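PDB 4NAS: ribulose-bisphosphate carboxylase from Alicyclobacillus acidocaldarius subsp. acidocaldarius, which belongs to the ribulose-bisphosphate carboxylase large-chain family, joining an N-terminal domain to a catalytic domain of the TIM-barrel type, and is modelled with bound calcium. Local coordinates for residues Thr188-Val193 and Ala228-Glu233; Val215-Pro220 and Gly237-Asn242; Phe378-Trp383 and Lys396-Leu401. All coordinates share one frame; numbering follows the deposited sequence.

Contact 1: Thr188-Val193 and Ala228-Glu233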
ATOM      1  N   THR B 188     -27.046  -5.669   0.576  1.00 31.95           N
ATOM      2  CA  THR B 188     -26.153  -4.844  -0.212  1.00 35.42           C
ATOM      3  C   THR B 188     -25.980  -3.478   0.442  1.00 35.45           C
ATOM      4  O   THR B 188     -26.861  -3.016   1.168  1.00 37.46           O
ATOM      5  CB  THR B 188     -26.711  -4.631  -1.613  1.00 31.40           C
ATOM      6  OG1 THR B 188     -27.913  -3.850  -1.534  1.00 32.38           O
ATOM      7  CG2 THR B 188     -27.007  -5.956  -2.257  1.00 32.73           C
ATOM      8  N   PRO B 189     -24.833  -2.834   0.201  1.00 30.93           N
ATOM      9  CA  PRO B 189     -24.614  -1.480   0.712  1.00 27.35           C
ATOM     10  C   PRO B 189     -25.748  -0.504   0.341  1.00 31.03           C
ATOM     11  O   PRO B 189     -26.148   0.328   1.169  1.00 27.08           O
ATOM     12  CB  PRO B 189     -23.284  -1.091   0.061  1.00 28.68           C
ATOM     13  CG  PRO B 189     -22.521  -2.398   0.085  1.00 22.48           C
ATOM     14  CD  PRO B 189     -23.580  -3.441  -0.298  1.00 25.31           C
ATOM     15  N   GLU B 190     -26.273  -0.605  -0.876  1.00 25.77           N
ATOM     16  CA  GLU B 190     -27.323   0.316  -1.284  1.00 27.58           C
ATOM     17  C   GLU B 190     -28.620   0.047  -0.509  1.00 38.11           C
ATOM     18  O   GLU B 190     -29.330   0.986  -0.134  1.00 38.89           O
ATOM     19  CB  GLU B 190     -27.546   0.336  -2.808  1.00 29.40           C
ATOM     20  CG  GLU B 190     -26.981  -0.815  -3.618  1.00 40.36           C
ATOM     21  CD  GLU B 190     -25.441  -0.816  -3.742  1.00 34.21           C
ATOM     22  OE1 GLU B 190     -24.837   0.108  -4.336  1.00 39.05           O
ATOM     23  OE2 GLU B 190     -24.843  -1.778  -3.253  1.00 33.70           O
ATOM     24  N   ASP B 191     -28.911  -1.226  -0.243  1.00 36.09           N
ATOM     25  CA  ASP B 191     -30.100  -1.580   0.535  1.00 39.87           C
ATOM     26  C   ASP B 191     -29.959  -1.176   2.008  1.00 40.26           C
ATOM     27  O   ASP B 191     -30.949  -0.829   2.668  1.00 37.32           O
ATOM     28  CB  ASP B 191     -30.412  -3.076   0.426  1.00 45.35           C
ATOM     29  CG  ASP B 191     -31.039  -3.451  -0.914  1.00 49.98           C
ATOM     30  OD1 ASP B 191     -31.485  -2.542  -1.655  1.00 46.66           O
ATOM     31  OD2 ASP B 191     -31.092  -4.662  -1.219  1.00 54.47           O
ATOM     32  N   ARG B 192     -28.733  -1.234   2.527  1.00 26.80           N
ATOM     33  CA  ARG B 192     -28.465  -0.778   3.889  1.00 35.63           C
ATOM     34  C   ARG B 192     -28.659   0.720   4.024  1.00 26.32           C
ATOM     35  O   ARG B 192     -29.248   1.187   5.001  1.00 30.61           O
ATOM     36  CB  ARG B 192     -27.061  -1.187   4.363  1.00 28.16           C
ATOM     37  CG  ARG B 192     -26.856  -2.688   4.354  1.00 33.57           C
ATOM     38  CD  ARG B 192     -25.710  -3.119   5.257  1.00 27.79           C
ATOM     39  NE  ARG B 192     -24.453  -2.459   4.918  1.00 28.51           N
ATOM     40  CZ  ARG B 192     -23.573  -2.917   4.031  1.00 29.13           C
ATOM     41  NH1 ARG B 192     -23.830  -4.024   3.347  1.00 30.93           N
ATOM     42  NH2 ARG B 192     -22.438  -2.255   3.822  1.00 28.28           N
ATOM     43  N   VAL B 193     -28.181   1.485   3.049  1.00 30.19           N
ATOM     44  CA  VAL B 193     -28.326   2.935   3.135  1.00 30.30           C
ATOM     45  C   VAL B 193     -29.819   3.298   3.153  1.00 33.40           C
ATOM     46  O   VAL B 193     -30.268   4.058   4.013  1.00 32.80           O
ATOM     47  CB  VAL B 193     -27.591   3.672   1.990  1.00 36.56           C
ATOM     48  CG1 VAL B 193     -27.968   5.150   1.973  1.00 28.54           C
ATOM     49  CG2 VAL B 193     -26.049   3.491   2.113  1.00 27.91           C
ATOM     50  N   ALA B 228     -19.773   5.074  -5.130  1.00 22.70           N
ATOM     51  CA  ALA B 228     -19.703   6.164  -4.156  1.00 22.74           C
ATOM     52  C   ALA B 228     -20.784   7.210  -4.454  1.00 21.66           C
ATOM     53  O   ALA B 228     -21.413   7.777  -3.538  1.00 21.78           O
ATOM     54  CB  ALA B 228     -18.332   6.815  -4.208  1.00 21.81           C
ATOM     55  N   ARG B 229     -20.989   7.462  -5.740  1.00 28.73           N
ATOM     56  CA  ARG B 229     -21.971   8.448  -6.180  1.00 35.22           C
ATOM     57  C   ARG B 229     -23.381   7.979  -5.853  1.00 31.42           C
ATOM     58  O   ARG B 229     -24.220   8.772  -5.413  1.00 31.34           O
ATOM     59  CB  ARG B 229     -21.877   8.683  -7.690  1.00 30.64           C
ATOM     60  CG  ARG B 229     -20.605   9.348  -8.186  1.00 41.38           C
ATOM     61  CD  ARG B 229     -20.751   9.645  -9.679  1.00 54.72           C
ATOM     62  NE  ARG B 229     -19.511  10.077 -10.317  1.00 56.94           N
ATOM     63  CZ  ARG B 229     -18.907   9.406 -11.291  1.00 57.06           C
ATOM     64  NH1 ARG B 229     -17.780   9.871 -11.824  1.00 51.40           N
ATOM     65  NH2 ARG B 229     -19.433   8.271 -11.735  1.00 57.48           N
ATOM     66  N   ARG B 230     -23.651   6.696  -6.098  1.00 32.12           N
ATOM     67  CA  ARG B 230     -24.981   6.150  -5.853  1.00 34.94           C
ATOM     68  C   ARG B 230     -25.272   6.206  -4.373  1.00 32.99           C
ATOM     69  O   ARG B 230     -26.376   6.589  -3.975  1.00 27.93           O
ATOM     70  CB  ARG B 230     -25.102   4.707  -6.343  1.00 38.90           C
ATOM     71  CG  ARG B 230     -25.015   4.525  -7.848  1.00 49.43           C
ATOM     72  CD  ARG B 230     -25.488   3.134  -8.248  1.00 58.33           C
ATOM     73  NE  ARG B 230     -24.851   2.076  -7.457  1.00 61.64           N
ATOM     74  CZ  ARG B 230     -23.840   1.321  -7.883  1.00 64.90           C
ATOM     75  NH1 ARG B 230     -23.330   0.380  -7.091  1.00 65.75           N
ATOM     76  NH2 ARG B 230     -23.341   1.499  -9.103  1.00 61.99           N
ATOM     77  N   LEU B 231     -24.273   5.835  -3.565  1.00 28.58           N
ATOM     78  CA  LEU B 231     -24.448   5.744  -2.121  1.00 31.59           C
ATOM     79  C   LEU B 231     -24.738   7.111  -1.530  1.00 23.23           C
ATOM     80  O   LEU B 231     -25.557   7.236  -0.619  1.00 25.46           O
ATOM     81  CB  LEU B 231     -23.231   5.077  -1.431  1.00 24.59           C
ATOM     82  CG  LEU B 231     -23.014   3.602  -1.787  1.00 23.85           C
ATOM     83  CD1 LEU B 231     -21.753   3.008  -1.171  1.00 20.47           C
ATOM     84  CD2 LEU B 231     -24.234   2.761  -1.407  1.00 22.76           C
ATOM     85  N   ALA B 232     -24.086   8.134  -2.070  1.00 25.35           N
ATOM     86  CA  ALA B 232     -24.363   9.525  -1.687  1.00 25.40           C
ATOM     87  C   ALA B 232     -25.800   9.904  -2.045  1.00 33.03           C
ATOM     88  O   ALA B 232     -26.556  10.403  -1.210  1.00 32.18           O
ATOM     89  CB  ALA B 232     -23.393  10.467  -2.387  1.00 25.06           C
ATOM     90  N   GLU B 233     -26.158   9.661  -3.299  1.00 34.21           N
ATOM     91  CA  GLU B 233     -27.504   9.935  -3.804  1.00 40.75           C
ATOM     92  C   GLU B 233     -28.591   9.243  -2.975  1.00 39.62           C
ATOM     93  O   GLU B 233     -29.691   9.760  -2.826  1.00 42.59           O
ATOM     94  CB  GLU B 233     -27.594   9.516  -5.276  1.00 41.91           C
ATOM     95  CG  GLU B 233     -26.748  10.387  -6.210  1.00 50.04           C
ATOM     96  CD  GLU B 233     -26.471   9.741  -7.565  1.00 56.42           C
ATOM     97  OE1 GLU B 233     -25.805  10.383  -8.408  1.00 57.19           O
ATOM     98  OE2 GLU B 233     -26.909   8.591  -7.787  1.00 60.40           O
TER
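Glu190 and Leu231 bring two nearly parallel helix segments together, 189-193 and 228-233, whose axes pass 9.8 Å apart at a crossing angle of -16°, with the CA atoms of these two residues 6.2 Å from each other. The apolar half of the contact is the work of one methyl group. Leu231 CD2 reaches into the first turn of the opposite helix, where it lies 3.9 Å from Glu190 CA, 4.2 Å from Pro189 CB and 4.0 Å from Val193 CG2; the side chains of Val193 and Leu231 cross at a slant. Thr188 closes the start of that turn as N-cap, its OG1 accepting from Asp191 N. Beside the leucine runs a salt bridge, Arg230 NH1 donating to Glu190 OE1 over 3.2 Å in a nearly straight bond (170°). The oxygen sits in the guanidinium plane at its edge, whereas the nitrogen approaches from above the carboxylate plane. In Glu190 a bend at chi2 (-71°) turns CD toward the neighbouring helix, and its other oxygen, OE2, is held by a salt bridge to Arg227. From strand 214-216, Val215 touches Pro189, Val193 and Leu231. One carboxylate thus serves two arginines of helix 221-233, which would be expected to offset their mutual repulsion while the leucine methyl fills the interface between neighbouring outer helices of the barrel.

Contact 2: Val215-Pro220 and Gly237-Asn242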
ATOM      1  N   VAL B 215     -21.209   3.957   5.553  1.00 21.58           N
ATOM      2  CA  VAL B 215     -21.333   2.670   4.904  1.00 20.54           C
ATOM      3  C   VAL B 215     -20.001   2.305   4.271  1.00 19.18           C
ATOM      4  O   VAL B 215     -19.315   3.149   3.698  1.00 23.58           O
ATOM      5  CB  VAL B 215     -22.488   2.700   3.859  1.00 26.07           C
ATOM      6  CG1 VAL B 215     -22.277   3.811   2.822  1.00 18.38           C
ATOM      7  CG2 VAL B 215     -22.690   1.346   3.227  1.00 21.56           C
ATOM      8  N   ASN B 216     -19.603   1.056   4.432  1.00 20.57           N
ATOM      9  CA  ASN B 216     -18.355   0.588   3.851  1.00 21.90           C
ATOM     10  C   ASN B 216     -18.366   0.685   2.311  1.00 20.89           C
ATOM     11  O   ASN B 216     -19.254   0.132   1.665  1.00 22.27           O
ATOM     12  CB  ASN B 216     -18.087  -0.844   4.327  1.00 18.21           C
ATOM     13  CG  ASN B 216     -16.596  -1.197   4.343  1.00 28.57           C
ATOM     14  OD1 ASN B 216     -15.732  -0.330   4.177  1.00 29.18           O
ATOM     15  ND2 ASN B 216     -16.295  -2.477   4.545  1.00 28.09           N
ATOM     16  N   LEU B 217     -17.386   1.387   1.732  1.00 26.09           N
ATOM     17  CA  LEU B 217     -17.271   1.519   0.265  1.00 18.19           C
ATOM     18  C   LEU B 217     -16.442   0.376  -0.282  1.00 20.96           C
ATOM     19  O   LEU B 217     -15.276   0.242   0.060  1.00 17.25           O
ATOM     20  CB  LEU B 217     -16.611   2.846  -0.104  1.00 18.28           C
ATOM     21  CG  LEU B 217     -16.486   3.139  -1.604  1.00 22.71           C
ATOM     22  CD1 LEU B 217     -17.837   3.055  -2.346  1.00 21.41           C
ATOM     23  CD2 LEU B 217     -15.878   4.508  -1.757  1.00 25.29           C
ATOM     24  N   THR B 218     -17.056  -0.490  -1.081  1.00 18.85           N
ATOM     25  CA  THR B 218     -16.418  -1.752  -1.435  1.00 26.31           C
ATOM     26  C   THR B 218     -16.691  -2.160  -2.877  1.00 30.58           C
ATOM     27  O   THR B 218     -17.569  -1.598  -3.539  1.00 26.30           O
ATOM     28  CB  THR B 218     -16.945  -2.899  -0.552  1.00 27.47           C
ATOM     29  OG1 THR B 218     -18.329  -3.121  -0.835  1.00 23.94           O
ATOM     30  CG2 THR B 218     -16.790  -2.572   0.905  1.00 19.29           C
ATOM     31  N   GLY B 219     -15.964  -3.180  -3.328  1.00 30.01           N
ATOM     32  CA  GLY B 219     -16.051  -3.655  -4.695  1.00 24.73           C
ATOM     33  C   GLY B 219     -14.821  -3.259  -5.507  1.00 20.59           C
ATOM     34  O   GLY B 219     -13.890  -2.653  -4.994  1.00 22.99           O
ATOM     35  N   PRO B 220     -14.828  -3.596  -6.796  1.00 24.04           N
ATOM     36  CA  PRO B 220     -13.742  -3.371  -7.752  1.00 28.24           C
ATOM     37  C   PRO B 220     -13.465  -1.888  -7.977  1.00 32.00           C
ATOM     38  O   PRO B 220     -14.407  -1.089  -7.995  1.00 29.46           O
ATOM     39  CB  PRO B 220     -14.291  -3.974  -9.051  1.00 31.27           C
ATOM     40  CG  PRO B 220     -15.394  -4.878  -8.630  1.00 33.96           C
ATOM     41  CD  PRO B 220     -15.984  -4.262  -7.419  1.00 27.30           C
ATOM     42  N   GLY B 237     -24.631   8.957   5.136  1.00 28.56           N
ATOM     43  CA  GLY B 237     -24.038  10.063   5.875  1.00 31.68           C
ATOM     44  C   GLY B 237     -22.542  10.226   5.589  1.00 26.38           C
ATOM     45  O   GLY B 237     -22.010  11.331   5.565  1.00 23.46           O
ATOM     46  N   ALA B 238     -21.857   9.107   5.392  1.00 25.69           N
ATOM     47  CA  ALA B 238     -20.434   9.110   5.070  1.00 28.69           C
ATOM     48  C   ALA B 238     -20.077   7.812   4.352  1.00 26.53           C
ATOM     49  O   ALA B 238     -20.804   6.820   4.439  1.00 27.69           O
ATOM     50  CB  ALA B 238     -19.579   9.280   6.334  1.00 29.87           C
ATOM     51  N   LEU B 239     -18.971   7.835   3.629  1.00 22.95           N
ATOM     52  CA  LEU B 239     -18.364   6.626   3.094  1.00 21.64           C
ATOM     53  C   LEU B 239     -17.192   6.187   3.996  1.00 19.95           C
ATOM     54  O   LEU B 239     -16.260   6.958   4.244  1.00 21.68           O
ATOM     55  CB  LEU B 239     -17.860   6.870   1.669  1.00 29.95           C
ATOM     56  CG  LEU B 239     -18.853   7.464   0.657  1.00 28.51           C
ATOM     57  CD1 LEU B 239     -18.182   7.638  -0.707  1.00 27.93           C
ATOM     58  CD2 LEU B 239     -20.105   6.609   0.515  1.00 26.55           C
ATOM     59  N   LEU B 240     -17.262   4.948   4.474  1.00 16.62           N
ATOM     60  CA  LEU B 240     -16.170   4.298   5.195  1.00 16.56           C
ATOM     61  C   LEU B 240     -15.195   3.747   4.152  1.00 19.98           C
ATOM     62  O   LEU B 240     -15.570   2.936   3.303  1.00 22.54           O
ATOM     63  CB  LEU B 240     -16.733   3.152   6.059  1.00 21.17           C
ATOM     64  CG  LEU B 240     -15.709   2.311   6.827  1.00 24.39           C
ATOM     65  CD1 LEU B 240     -14.834   3.233   7.678  1.00 21.67           C
ATOM     66  CD2 LEU B 240     -16.366   1.208   7.695  1.00 15.53           C
ATOM     67  N   VAL B 241     -13.955   4.224   4.168  1.00 20.42           N
ATOM     68  CA  VAL B 241     -13.009   3.773   3.168  1.00 21.41           C
ATOM     69  C   VAL B 241     -11.762   3.233   3.842  1.00 20.08           C
ATOM     70  O   VAL B 241     -11.139   3.920   4.671  1.00 13.72           O
ATOM     71  CB  VAL B 241     -12.623   4.911   2.178  1.00 19.72           C
ATOM     72  CG1 VAL B 241     -11.695   4.387   1.088  1.00 22.08           C
ATOM     73  CG2 VAL B 241     -13.858   5.499   1.528  1.00 16.13           C
ATOM     74  N   ASN B 242     -11.428   1.992   3.504  1.00 16.74           N
ATOM     75  CA  ASN B 242     -10.131   1.410   3.828  1.00 18.79           C
ATOM     76  C   ASN B 242      -9.038   1.969   2.910  1.00 13.19           C
ATOM     77  O   ASN B 242      -8.612   1.339   1.935  1.00 15.04           O
ATOM     78  CB  ASN B 242     -10.200  -0.096   3.713  1.00 18.64           C
ATOM     79  CG  ASN B 242     -11.116  -0.702   4.770  1.00 19.73           C
ATOM     80  OD1 ASN B 242     -10.905  -0.509   5.977  1.00 20.02           O
ATOM     81  ND2 ASN B 242     -12.152  -1.402   4.323  1.00 17.36           N
TER
HETATM   82  O   HOH W   1     -13.733   0.293   2.535  1.00 20.48           O
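Val215 and Leu239 pair across two adjacent parallel strands of the TIM-barrel domain, the opening and closing strands of a beta-alpha-beta unit whose crossover is helix 221-233. Three backbone hydrogen bonds join them: Val215 N to Ala238 O, Leu240 N to Val215 O at 2.8 Å, and Leu217 N to Leu240 O at 2.9 Å. On the face toward the helices, Val215 CG1 lies 4.2 Å from Leu239 CD2. Further along, Leu217 CD2 touches both Leu239 CD1 and Val241 CG2, each at 4.0 Å, the side chains of Leu217 and Val241 lying side by side and pointing the same way. Leu231 of helix 221-233 covers Val215 and Leu239, and Leu224 of the same helix meets Leu217.

The other face carries Asn216 and Leu240. The asparagine, its CG anti to the backbone N (chi1 -153°), crosses the leucine at a slant. Asn216 OD1 lies 3.7 Å from Leu240 CG, and ND2 is bonded to Phe181 O. A calcium ion lies about 7 Å from the side chain of Leu240, and Glu179, one of the metal-site residues, touches Asn242, consistent with this face lying near the metal site. Beyond the last of the backbone bonds, a water bridges the two segments. It accepts from Asn242 N and has Leu217 O within hydrogen-bonding distance. The same water oxygen lies 2.7 Å from Asn216 OD1.

Contact 3: Phe378-Trp383 and Lys396-Leu401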
ATOM      1  N   PHE B 378     -22.385   8.805  26.891  1.00 29.87           N
ATOM      2  CA  PHE B 378     -21.436   9.756  26.331  1.00 26.32           C
ATOM      3  C   PHE B 378     -22.038  11.153  26.343  1.00 25.32           C
ATOM      4  O   PHE B 378     -21.383  12.126  26.718  1.00 29.28           O
ATOM      5  CB  PHE B 378     -20.987   9.348  24.923  1.00 21.21           C
ATOM      6  CG  PHE B 378     -19.993   8.211  24.909  1.00 28.04           C
ATOM      7  CD1 PHE B 378     -18.639   8.450  25.135  1.00 27.24           C
ATOM      8  CD2 PHE B 378     -20.403   6.910  24.650  1.00 25.36           C
ATOM      9  CE1 PHE B 378     -17.717   7.407  25.129  1.00 30.00           C
ATOM     10  CE2 PHE B 378     -19.493   5.868  24.643  1.00 20.42           C
ATOM     11  CZ  PHE B 378     -18.145   6.115  24.882  1.00 25.82           C
ATOM     12  N   PHE B 379     -23.295  11.254  25.947  1.00 23.62           N
ATOM     13  CA  PHE B 379     -23.984  12.528  26.024  1.00 24.66           C
ATOM     14  C   PHE B 379     -24.083  13.082  27.463  1.00 30.59           C
ATOM     15  O   PHE B 379     -23.990  14.298  27.670  1.00 32.95           O
ATOM     16  CB  PHE B 379     -25.337  12.450  25.294  1.00 31.89           C
ATOM     17  CG  PHE B 379     -25.203  12.462  23.788  1.00 34.57           C
ATOM     18  CD1 PHE B 379     -24.923  13.647  23.113  1.00 34.52           C
ATOM     19  CD2 PHE B 379     -25.329  11.296  23.051  1.00 34.37           C
ATOM     20  CE1 PHE B 379     -24.773  13.670  21.729  1.00 34.14           C
ATOM     21  CE2 PHE B 379     -25.181  11.314  21.653  1.00 29.28           C
ATOM     22  CZ  PHE B 379     -24.909  12.502  20.999  1.00 31.94           C
ATOM     23  N   ASP B 380     -24.212  12.199  28.455  1.00 27.82           N
ATOM     24  CA  ASP B 380     -24.213  12.617  29.866  1.00 30.34           C
ATOM     25  C   ASP B 380     -22.875  13.262  30.287  1.00 32.96           C
ATOM     26  O   ASP B 380     -22.839  14.286  30.989  1.00 31.85           O
ATOM     27  CB  ASP B 380     -24.530  11.426  30.790  1.00 31.05           C
ATOM     28  CG  ASP B 380     -25.978  10.947  30.675  1.00 30.58           C
ATOM     29  OD1 ASP B 380     -26.856  11.777  30.362  1.00 32.02           O
ATOM     30  OD2 ASP B 380     -26.236   9.737  30.913  1.00 31.86           O
ATOM     31  N   ALA B 381     -21.784  12.649  29.853  1.00 29.82           N
ATOM     32  CA  ALA B 381     -20.438  13.160  30.105  1.00 32.29           C
ATOM     33  C   ALA B 381     -20.172  14.459  29.355  1.00 27.58           C
ATOM     34  O   ALA B 381     -19.518  15.363  29.872  1.00 34.53           O
ATOM     35  CB  ALA B 381     -19.399  12.107  29.721  1.00 32.75           C
ATOM     36  N   ILE B 382     -20.658  14.540  28.122  1.00 31.60           N
ATOM     37  CA  ILE B 382     -20.592  15.785  27.366  1.00 25.75           C
ATOM     38  C   ILE B 382     -21.302  16.886  28.150  1.00 30.86           C
ATOM     39  O   ILE B 382     -20.769  17.985  28.330  1.00 30.95           O
ATOM     40  CB  ILE B 382     -21.182  15.618  25.945  1.00 24.73           C
ATOM     41  CG1 ILE B 382     -20.182  14.852  25.063  1.00 27.72           C
ATOM     42  CG2 ILE B 382     -21.546  16.990  25.335  1.00 26.64           C
ATOM     43  CD1 ILE B 382     -20.627  14.640  23.613  1.00 33.68           C
ATOM     44  N   TRP B 383     -22.492  16.578  28.652  1.00 36.22           N
ATOM     45  CA  TRP B 383     -23.230  17.528  29.485  1.00 41.76           C
ATOM     46  C   TRP B 383     -22.432  17.962  30.715  1.00 35.37           C
ATOM     47  O   TRP B 383     -22.377  19.148  31.044  1.00 34.43           O
ATOM     48  CB  TRP B 383     -24.583  16.959  29.922  1.00 31.62           C
ATOM     49  CG  TRP B 383     -25.386  17.953  30.727  1.00 39.75           C
ATOM     50  CD1 TRP B 383     -26.308  18.837  30.249  1.00 39.77           C
ATOM     51  CD2 TRP B 383     -25.316  18.174  32.141  1.00 43.92           C
ATOM     52  NE1 TRP B 383     -26.822  19.591  31.276  1.00 41.21           N
ATOM     53  CE2 TRP B 383     -26.231  19.202  32.448  1.00 43.46           C
ATOM     54  CE3 TRP B 383     -24.571  17.599  33.177  1.00 44.13           C
ATOM     55  CZ2 TRP B 383     -26.420  19.672  33.748  1.00 45.93           C
ATOM     56  CZ3 TRP B 383     -24.759  18.068  34.463  1.00 46.54           C
ATOM     57  CH2 TRP B 383     -25.675  19.095  34.738  1.00 47.39           C
ATOM     58  N   LYS B 396     -25.037  11.297  39.544  1.00 57.59           N
ATOM     59  CA  LYS B 396     -26.083  11.168  40.552  1.00 56.68           C
ATOM     60  C   LYS B 396     -27.489  11.276  39.946  1.00 47.12           C
ATOM     61  O   LYS B 396     -28.404  10.624  40.416  1.00 48.72           O
ATOM     62  CB  LYS B 396     -25.895  12.168  41.705  1.00 64.41           C
ATOM     63  CG  LYS B 396     -24.752  11.827  42.670  1.00 51.77           C
ATOM     64  CD  LYS B 396     -24.877  12.553  44.013  1.00 55.67           C
ATOM     65  CE  LYS B 396     -24.803  14.078  43.896  1.00 56.18           C
ATOM     66  NZ  LYS B 396     -25.066  14.742  45.222  1.00 60.40           N
ATOM     67  N   ASP B 397     -27.657  12.076  38.895  1.00 53.70           N
ATOM     68  CA  ASP B 397     -28.968  12.204  38.252  1.00 53.69           C
ATOM     69  C   ASP B 397     -29.078  11.495  36.903  1.00 53.93           C
ATOM     70  O   ASP B 397     -30.121  11.562  36.251  1.00 42.52           O
ATOM     71  CB  ASP B 397     -29.337  13.676  38.055  1.00 53.05           C
ATOM     72  CG  ASP B 397     -29.412  14.438  39.355  1.00 64.23           C
ATOM     73  OD1 ASP B 397     -30.343  14.179  40.157  1.00 67.73           O
ATOM     74  OD2 ASP B 397     -28.541  15.308  39.569  1.00 68.37           O
ATOM     75  N   ARG B 398     -28.006  10.831  36.477  1.00 47.27           N
ATOM     76  CA  ARG B 398     -27.968  10.207  35.155  0.50 43.40           C
ATOM     77  C   ARG B 398     -27.475   8.767  35.232  1.00 45.48           C
ATOM     78  O   ARG B 398     -26.274   8.520  35.270  1.00 36.23           O
ATOM     79  CB  ARG B 398     -27.079  11.026  34.220  0.50 39.62           C
ATOM     80  CG  ARG B 398     -27.604  12.433  33.972  0.50 39.02           C
ATOM     81  CD  ARG B 398     -26.497  13.402  33.544  0.50 35.45           C
ATOM     82  NE  ARG B 398     -27.031  14.757  33.420  0.50 36.59           N
ATOM     83  CZ  ARG B 398     -27.254  15.571  34.445  0.50 38.97           C
ATOM     84  NH1 ARG B 398     -26.983  15.181  35.686  0.50 40.52           N
ATOM     85  NH2 ARG B 398     -27.753  16.778  34.233  0.50 48.67           N
ATOM     86  N   PRO B 399     -28.415   7.804  35.267  1.00 52.75           N
ATOM     87  CA  PRO B 399     -28.075   6.387  35.441  1.00 53.88           C
ATOM     88  C   PRO B 399     -27.148   5.837  34.348  1.00 35.27           C
ATOM     89  O   PRO B 399     -26.372   4.932  34.640  1.00 41.15           O
ATOM     90  CB  PRO B 399     -29.441   5.689  35.414  1.00 48.66           C
ATOM     91  CG  PRO B 399     -30.332   6.633  34.689  1.00 49.80           C
ATOM     92  CD  PRO B 399     -29.863   7.997  35.077  1.00 49.26           C
ATOM     93  N   ALA B 400     -27.221   6.363  33.131  1.00 38.95           N
ATOM     94  CA  ALA B 400     -26.339   5.875  32.057  1.00 31.26           C
ATOM     95  C   ALA B 400     -24.873   6.104  32.407  1.00 41.00           C
ATOM     96  O   ALA B 400     -24.077   5.160  32.451  1.00 36.19           O
ATOM     97  CB  ALA B 400     -26.693   6.525  30.729  1.00 48.34           C
ATOM     98  N   LEU B 401     -24.525   7.361  32.666  1.00 47.10           N
ATOM     99  CA  LEU B 401     -23.175   7.719  33.081  1.00 30.64           C
ATOM    100  C   LEU B 401     -22.758   6.929  34.314  1.00 34.82           C
ATOM    101  O   LEU B 401     -21.622   6.475  34.420  1.00 32.01           O
ATOM    102  CB  LEU B 401     -23.086   9.216  33.377  1.00 31.24           C
ATOM    103  CG  LEU B 401     -21.720   9.737  33.840  1.00 31.43           C
ATOM    104  CD1 LEU B 401     -20.645   9.476  32.771  1.00 29.34           C
ATOM    105  CD2 LEU B 401     -21.785  11.209  34.190  1.00 32.45           C
TER
HETATM  106  O   HOH W   2     -28.472   8.769  32.112  1.00 37.56           O
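Arg398 lays its guanidinium over one face of the Trp383 indole, the two planes only 22° apart. CZ stands 3.7 Å from the centroid of the six-membered ring and 18° off its normal, a cation-pi contact as well as a stack. NH2 comes nearest the ring, 3.2 Å from Trp383 CH2, and CZ is closest to CZ3 and CE3. The arginine chain, extended from CG to NE, crosses the indole at about a right angle. The arginine was deposited in two conformers, and this geometry belongs to one of them.

Asp380 lies against the aliphatic part of the same arginine, its OD1 3.6 Å from Arg398 CD, with the carboxylate turned 82° from the guanidinium; OD1 and NE, at 4.3 Å, are too far apart for a salt bridge. The second oxygen turns to the start of helix 399-408. OD2 accepts a weak bond from Leu401 N at 3.4 Å, and a water donates to it over 2.7 Å while accepting from Ala400 N. Behind the carboxylate, Asp380 CB packs on Leu401 CB, and Ala381 CB meets Leu401 CD1.

Farther out, Arg398 NH1 is bonded to Ala394 O, His387 stacks on Trp383, and Leu391 of helix 391-394 covers Ala381 and Leu401. A carboxylate facing the first-turn amides of helix 399-408 should interact favourably with the positive end of its dipole, and the arginine charge nearby, though beyond salt-bridge distance, would probably stabilise the carboxylate as well; the chain's last helix thus meets helix 371-386 through polar, cationic and apolar contacts.

All three contacts lie in the catalytic domain, but they fall into two separate regions of it. Contacts 1 and 2 are neighbours, their centres 9 Å apart, and their segments alternate along the chain: helix 189-207, strand 214-216, helix 221-233, strand 238-242. Packing of Ala228 CB on Leu239 CD1 and of Val193 CG2 on Val215 CG1 makes them successive layers of one region, outer helices over parallel strands. Contact 3 comes later in sequence and stands apart, its centre 34 Å from that of contact 1 and 32 Å from that of contact 2. Contacts 1 and 2 thus belong to one part of the barrel wall, whereas contact 3 joins the chain's last helix to helix 371-386.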